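PDB 5OHU: soluble lytic murein transglycosylase from Pseudomonas aeruginosa, which cleaves peptidoglycan as a lytic transglycosylase, turning over the cell wall by both exolytic and endolytic reactions. Local coordinates for residues Arg31-Gln36 and Arg53-Asp58; Tyr59-Tyr64 and Ala413-Asn418. All blocks are in the same frame, centred on the assembly; numbering follows the deposited sequence.

Contact 1 (Arg31-Gln36 and Arg53-Asp58); sequences RRLYDQ and RSALRD
Where the first helix of the chain, 33-41, begins, Leu33 and Arg31, two residues before it, meet Leu56 of the type I beta turn Ser54-Arg57, which lies in the loop between helices 47-52 and 62-72. Leu56 carries the contact by splitting its two methyls between different partners. CD1 reaches the helix start, 3.6 Å from Leu33 CB, and also lies 3.7 Å from the backbone N of Tyr34. CD2 lies against the aliphatic part of Arg31, nearest to its CD at 3.6 Å, the two side chains running past each other in opposite directions. Beyond that run the Arg31 chain bends at chi3 (76°), and NH2 comes to 3.6 Å from Ala55 O without a hydrogen bond. Arg31 NH2 touches Asp58 through its CB (3.7 Å); the carboxylate is farther, OD2 at 5.2 Å from NH2, so no salt bridge forms, though the opposite charges may attract weakly. Leu33 CD1 packs tightly against Ala55 CB, 3.5 Å away. With no hydrogen bond across it, the contact rests on van der Waals contacts, among them those of the Arg31 methylenes. Leu33 also touches Ser52 of helix 47-52, while Leu56 touches Glu62 of helix 62-72.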
loop_
_atom_site.group_PDB
_atom_site.type_symbol
_atom_site.label_atom_id
_atom_site.label_comp_id
_atom_site.label_asym_id
_atom_site.label_seq_id
_atom_site.Cartn_x
_atom_site.Cartn_y
_atom_site.Cartn_z
ATOM N N ARG A 31 -0.175 -36.836 -19.865
ATOM C CA ARG A 31 -1.074 -36.255 -20.853
ATOM C C ARG A 31 -0.507 -34.979 -21.467
ATOM O O ARG A 31 -0.301 -33.973 -20.771
ATOM C CB ARG A 31 -2.434 -35.985 -20.205
ATOM C CG ARG A 31 -2.346 -35.211 -18.904
ATOM C CD ARG A 31 -3.633 -35.293 -18.118
ATOM N NE ARG A 31 -3.777 -36.584 -17.463
ATOM C CZ ARG A 31 -4.941 -37.112 -17.103
ATOM N NH1 ARG A 31 -4.970 -38.299 -16.510
ATOM N NH2 ARG A 31 -6.074 -36.460 -17.340
ATOM N N ARG A 32 -0.245 -35.015 -22.774
ATOM C CA ARG A 32 0.269 -33.853 -23.481
ATOM C C ARG A 32 -0.734 -33.306 -24.501
ATOM O O ARG A 32 -0.387 -32.468 -25.346
ATOM C CB ARG A 32 1.620 -34.190 -24.104
ATOM C CG ARG A 32 2.325 -33.005 -24.718
ATOM C CD ARG A 32 2.284 -31.713 -23.877
ATOM N NE ARG A 32 2.564 -31.828 -22.436
ATOM C CZ ARG A 32 1.677 -31.749 -21.441
ATOM N NH1 ARG A 32 0.403 -31.480 -21.690
ATOM N NH2 ARG A 32 2.096 -31.868 -20.184
ATOM N N LEU A 33 -1.990 -33.743 -24.422
ATOM C CA LEU A 33 -3.048 -33.112 -25.200
ATOM C C LEU A 33 -3.164 -31.626 -24.899
ATOM O O LEU A 33 -3.670 -30.867 -25.735
ATOM C CB LEU A 33 -4.376 -33.797 -24.906
ATOM C CG LEU A 33 -4.300 -35.318 -24.949
ATOM C CD1 LEU A 33 -5.445 -35.920 -24.171
ATOM C CD2 LEU A 33 -4.323 -35.789 -26.390
ATOM N N TYR A 34 -2.696 -31.205 -23.723
ATOM C CA TYR A 34 -2.892 -29.832 -23.280
ATOM C C TYR A 34 -2.059 -28.849 -24.100
ATOM O O TYR A 34 -2.591 -27.852 -24.599
ATOM C CB TYR A 34 -2.589 -29.743 -21.784
ATOM C CG TYR A 34 -2.628 -28.360 -21.216
ATOM C CD1 TYR A 34 -3.830 -27.755 -20.853
ATOM C CD2 TYR A 34 -1.467 -27.645 -21.068
ATOM C CE1 TYR A 34 -3.854 -26.472 -20.342
ATOM C CE2 TYR A 34 -1.483 -26.355 -20.559
ATOM C CZ TYR A 34 -2.682 -25.779 -20.202
ATOM O OH TYR A 34 -2.698 -24.519 -19.673
ATOM N N ASP A 35 -0.756 -29.109 -24.263
ATOM C CA ASP A 35 0.064 -28.168 -25.026
ATOM C C ASP A 35 -0.334 -28.145 -26.495
ATOM O O ASP A 35 -0.237 -27.099 -27.151
ATOM C CB ASP A 35 1.549 -28.496 -24.891
ATOM C CG ASP A 35 2.066 -28.285 -23.488
ATOM O OD1 ASP A 35 1.470 -27.471 -22.756
ATOM O OD2 ASP A 35 3.088 -28.902 -23.125
ATOM N N GLN A 36 -0.759 -29.287 -27.038
ATOM C CA GLN A 36 -1.306 -29.298 -28.389
ATOM C C GLN A 36 -2.478 -28.336 -28.497
ATOM O O GLN A 36 -2.453 -27.386 -29.288
ATOM C CB GLN A 36 -1.740 -30.712 -28.779
ATOM C CG GLN A 36 -2.650 -30.740 -30.007
ATOM C CD GLN A 36 -2.578 -32.046 -30.770
ATOM O OE1 GLN A 36 -2.083 -33.055 -30.259
ATOM N NE2 GLN A 36 -3.066 -32.032 -32.007
ATOM N N ARG A 53 -11.514 -32.703 -24.368
ATOM C CA ARG A 53 -12.222 -32.280 -23.161
ATOM C C ARG A 53 -12.446 -33.437 -22.187
ATOM O O ARG A 53 -12.340 -33.257 -20.967
ATOM C CB ARG A 53 -13.555 -31.634 -23.534
ATOM C CG ARG A 53 -13.416 -30.285 -24.191
ATOM C CD ARG A 53 -14.774 -29.698 -24.465
ATOM N NE ARG A 53 -15.546 -30.568 -25.338
ATOM C CZ ARG A 53 -16.826 -30.372 -25.642
ATOM N NH1 ARG A 53 -17.457 -31.216 -26.454
ATOM N NH2 ARG A 53 -17.472 -29.329 -25.139
ATOM N N SER A 54 -12.763 -34.629 -22.702
ATOM C CA SER A 54 -12.934 -35.788 -21.829
ATOM C C SER A 54 -11.593 -36.372 -21.394
ATOM O O SER A 54 -11.405 -36.682 -20.212
ATOM C CB SER A 54 -13.786 -36.852 -22.525
ATOM O OG SER A 54 -15.104 -36.371 -22.731
ATOM N N ALA A 55 -10.643 -36.507 -22.325
ATOM C CA ALA A 55 -9.310 -37.002 -22.001
ATOM C C ALA A 55 -8.523 -36.068 -21.092
ATOM O O ALA A 55 -7.430 -36.440 -20.652
ATOM C CB ALA A 55 -8.514 -37.235 -23.278
ATOM N N LEU A 56 -9.028 -34.864 -20.814
ATOM C CA LEU A 56 -8.320 -33.929 -19.947
ATOM C C LEU A 56 -9.201 -33.386 -18.829
ATOM O O LEU A 56 -8.849 -32.375 -18.215
ATOM C CB LEU A 56 -7.735 -32.769 -20.759
ATOM C CG LEU A 56 -6.530 -33.087 -21.645
ATOM C CD1 LEU A 56 -6.122 -31.858 -22.434
ATOM C CD2 LEU A 56 -5.377 -33.581 -20.806
ATOM N N ARG A 57 -10.334 -34.029 -18.536
ATOM C CA ARG A 57 -11.180 -33.509 -17.467
ATOM C C ARG A 57 -10.519 -33.649 -16.095
ATOM O O ARG A 57 -11.027 -33.100 -15.109
ATOM C CB ARG A 57 -12.566 -34.181 -17.513
ATOM C CG ARG A 57 -13.581 -33.618 -16.491
ATOM C CD ARG A 57 -14.923 -33.184 -17.091
ATOM N NE ARG A 57 -15.490 -34.158 -18.027
ATOM C CZ ARG A 57 -16.170 -33.846 -19.129
ATOM N NH1 ARG A 57 -16.646 -34.828 -19.905
ATOM N NH2 ARG A 57 -16.362 -32.563 -19.439
ATOM N N ASP A 58 -9.377 -34.331 -16.008
ATOM C CA ASP A 58 -8.652 -34.429 -14.751
ATOM C C ASP A 58 -7.386 -33.587 -14.703
ATOM O O ASP A 58 -6.910 -33.291 -13.602
ATOM C CB ASP A 58 -8.296 -35.893 -14.443
ATOM C CG ASP A 58 -9.400 -36.608 -13.682
ATOM O OD1 ASP A 58 -10.432 -35.967 -13.385
ATOM O OD2 ASP A 58 -9.235 -37.804 -13.372
#

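Contact 2 (Tyr59-Tyr64 and Ala413-Asn418); sequences YPLEPY and AMEFFN
Phe416 presents a face to Leu61 and an edge to Tyr64, and this double use of one ring organises the contact between the last turns of helix 408-418 and the type I turn Tyr59-Glu62 leading into helix 62-72, with Tyr64 on that helix. Leu61 CD2 sits over the centre of the Phe416 ring, 3.6 Å from its centroid and 10° off the normal, which is the geometry of a CH-pi contact. The Tyr64 ring is turned almost perpendicular, with planes at 80° and centroids 4.9 Å apart, in a T-shaped stack: the edge of Phe416 points at the face of Tyr64, its CZ 3.5 Å from Tyr64 CZ and displaced toward the rim. Next to Phe416 in the helix, Glu415 meets Tyr59 and Leu61, crossing each at about a right angle. With CG anti to the backbone N (chi1 -173°), its CG comes 3.2 Å from Tyr59 OH and 3.9 Å from Leu61 CG. The chain then bends at chi2, and Tyr59 OH gives a weak hydrogen bond to Glu415 OE2. Tyr64 OH is bonded elsewhere, to Glu428 OE1 of helix 422-433, whose residues Asn424 and Ala425 also touch Phe416. The chemistry is therefore mainly aromatic and aliphatic. Its directionality comes from the perpendicular rings and the methyl centred over Phe416, whereas the hydrogen bond from Tyr59 OH to Glu415 OE2 is weak by its length, 3.4 Å, and probably contributes little; the bond of Tyr64 instead ties this buried cluster to the next helix of the L domain.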
loop_
_atom_site.group_PDB
_atom_site.type_symbol
_atom_site.label_atom_id
_atom_site.label_comp_id
_atom_site.label_asym_id
_atom_site.label_seq_id
_atom_site.Cartn_x
_atom_site.Cartn_y
_atom_site.Cartn_z
ATOM N N TYR A 59 -6.841 -33.189 -15.849
ATOM C CA TYR A 59 -5.670 -32.317 -15.853
ATOM C C TYR A 59 -6.045 -30.947 -15.291
ATOM O O TYR A 59 -7.053 -30.361 -15.714
ATOM C CB TYR A 59 -5.113 -32.187 -17.266
ATOM C CG TYR A 59 -3.786 -31.467 -17.362
ATOM C CD1 TYR A 59 -2.643 -31.985 -16.766
ATOM C CD2 TYR A 59 -3.670 -30.277 -18.069
ATOM C CE1 TYR A 59 -1.420 -31.326 -16.860
ATOM C CE2 TYR A 59 -2.457 -29.618 -18.171
ATOM C CZ TYR A 59 -1.335 -30.147 -17.565
ATOM O OH TYR A 59 -0.134 -29.488 -17.670
ATOM N N PRO A 60 -5.277 -30.414 -14.334
ATOM C CA PRO A 60 -5.723 -29.207 -13.618
ATOM C C PRO A 60 -5.785 -27.947 -14.467
ATOM O O PRO A 60 -6.612 -27.077 -14.177
ATOM C CB PRO A 60 -4.692 -29.073 -12.488
ATOM C CG PRO A 60 -4.202 -30.464 -12.270
ATOM C CD PRO A 60 -4.170 -31.091 -13.638
ATOM N N LEU A 61 -4.941 -27.806 -15.490
ATOM C CA LEU A 61 -4.947 -26.595 -16.305
ATOM C C LEU A 61 -6.058 -26.565 -17.359
ATOM O O LEU A 61 -6.240 -25.533 -18.017
ATOM C CB LEU A 61 -3.589 -26.428 -16.989
ATOM C CG LEU A 61 -2.375 -26.347 -16.061
ATOM C CD1 LEU A 61 -1.172 -25.895 -16.856
ATOM C CD2 LEU A 61 -2.646 -25.395 -14.885
ATOM N N GLU A 62 -6.798 -27.656 -17.532
ATOM C CA GLU A 62 -7.824 -27.717 -18.570
ATOM C C GLU A 62 -8.819 -26.566 -18.518
ATOM O O GLU A 62 -9.205 -26.078 -19.595
ATOM C CB GLU A 62 -8.566 -29.062 -18.496
ATOM C CG GLU A 62 -9.775 -29.174 -19.423
ATOM C CD GLU A 62 -9.403 -29.362 -20.893
ATOM O OE1 GLU A 62 -8.235 -29.115 -21.269
ATOM O OE2 GLU A 62 -10.291 -29.761 -21.676
ATOM N N PRO A 63 -9.269 -26.088 -17.354
ATOM C CA PRO A 63 -10.188 -24.945 -17.357
ATOM C C PRO A 63 -9.633 -23.710 -18.046
ATOM O O PRO A 63 -10.429 -22.857 -18.464
ATOM C CB PRO A 63 -10.441 -24.696 -15.867
ATOM C CG PRO A 63 -10.268 -26.023 -15.245
ATOM C CD PRO A 63 -9.171 -26.694 -16.010
ATOM N N TYR A 64 -8.305 -23.578 -18.173
ATOM C CA TYR A 64 -7.739 -22.432 -18.880
ATOM C C TYR A 64 -8.019 -22.503 -20.381
ATOM O O TYR A 64 -8.309 -21.483 -21.011
ATOM C CB TYR A 64 -6.239 -22.327 -18.607
ATOM C CG TYR A 64 -5.917 -21.586 -17.318
ATOM C CD1 TYR A 64 -6.254 -22.123 -16.089
ATOM C CD2 TYR A 64 -5.284 -20.353 -17.340
ATOM C CE1 TYR A 64 -5.979 -21.459 -14.916
ATOM C CE2 TYR A 64 -4.997 -19.668 -16.163
ATOM C CZ TYR A 64 -5.347 -20.237 -14.951
ATOM O OH TYR A 64 -5.082 -19.603 -13.763
ATOM N N ALA A 413 -1.701 -24.272 -9.556
ATOM C CA ALA A 413 -0.464 -23.537 -9.300
ATOM C C ALA A 413 0.749 -24.463 -9.351
ATOM O O ALA A 413 1.794 -24.099 -9.913
ATOM C CB ALA A 413 -0.546 -22.822 -7.951
ATOM N N MET A 414 0.631 -25.663 -8.773
ATOM C CA MET A 414 1.709 -26.644 -8.861
ATOM C C MET A 414 2.089 -26.912 -10.311
ATOM O O MET A 414 3.261 -26.825 -10.687
ATOM C CB MET A 414 1.294 -27.954 -8.190
ATOM C CG MET A 414 1.093 -27.889 -6.693
ATOM S SD MET A 414 2.634 -27.567 -5.838
ATOM C CE MET A 414 2.142 -27.833 -4.134
ATOM N N GLU A 415 1.100 -27.244 -11.140
ATOM C CA GLU A 415 1.389 -27.602 -12.524
ATOM C C GLU A 415 1.969 -26.422 -13.288
ATOM O O GLU A 415 2.903 -26.593 -14.076
ATOM C CB GLU A 415 0.128 -28.117 -13.211
ATOM C CG GLU A 415 0.392 -28.667 -14.590
ATOM C CD GLU A 415 1.402 -29.792 -14.562
ATOM O OE1 GLU A 415 1.280 -30.674 -13.683
ATOM O OE2 GLU A 415 2.324 -29.783 -15.407
ATOM N N PHE A 416 1.425 -25.221 -13.074
ATOM C CA PHE A 416 2.019 -24.020 -13.657
ATOM C C PHE A 416 3.493 -23.923 -13.302
ATOM O O PHE A 416 4.337 -23.626 -14.156
ATOM C CB PHE A 416 1.282 -22.774 -13.162
ATOM C CG PHE A 416 0.058 -22.431 -13.954
ATOM C CD1 PHE A 416 0.065 -22.511 -15.337
ATOM C CD2 PHE A 416 -1.102 -22.035 -13.314
ATOM C CE1 PHE A 416 -1.062 -22.196 -16.064
ATOM C CE2 PHE A 416 -2.237 -21.722 -14.033
ATOM C CZ PHE A 416 -2.219 -21.801 -15.410
ATOM N N PHE A 417 3.812 -24.176 -12.031
ATOM C CA PHE A 417 5.183 -24.060 -11.547
ATOM C C PHE A 417 6.111 -25.035 -12.267
ATOM O O PHE A 417 7.147 -24.636 -12.811
ATOM C CB PHE A 417 5.201 -24.297 -10.036
ATOM C CG PHE A 417 6.537 -24.063 -9.393
ATOM C CD1 PHE A 417 6.902 -22.795 -8.955
ATOM C CD2 PHE A 417 7.423 -25.112 -9.204
ATOM C CE1 PHE A 417 8.132 -22.578 -8.354
ATOM C CE2 PHE A 417 8.649 -24.901 -8.605
ATOM C CZ PHE A 417 9.005 -23.631 -8.178
ATOM N N ASN A 418 5.749 -26.323 -12.279
ATOM C CA ASN A 418 6.597 -27.336 -12.908
ATOM C C ASN A 418 6.848 -27.019 -14.375
ATOM O O ASN A 418 7.960 -27.218 -14.880
ATOM C CB ASN A 418 5.959 -28.716 -12.770
ATOM C CG ASN A 418 5.706 -29.099 -11.326
ATOM O OD1 ASN A 418 6.393 -28.627 -10.412
ATOM N ND2 ASN A 418 4.716 -29.965 -11.108
#

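Overall arrangement
Contacts 1 and 2 follow one another along the chain, the first ending at Asp58 and the second beginning at Tyr59, and their centres are 11 Å apart. They touch directly: Tyr34 CG lies 3.3 Å from Tyr59 CE2, the two rings meeting with planes at about 55°, and Tyr34 CE1 lies 3.4 Å from Leu61 CB. Contact 1 is local, with 16 residues between its segments, while contact 2 spans 348 and brings the N-terminal helices against 408-418, consistent with closure of the helical ring known for Slt70-like enzymes. A salt bridge from Asp35 OD1 to Arg419 NH2 adds a second tie between these regions. Neither contact includes residues of the lysozyme-like catalytic SLT domain, roughly 481-599.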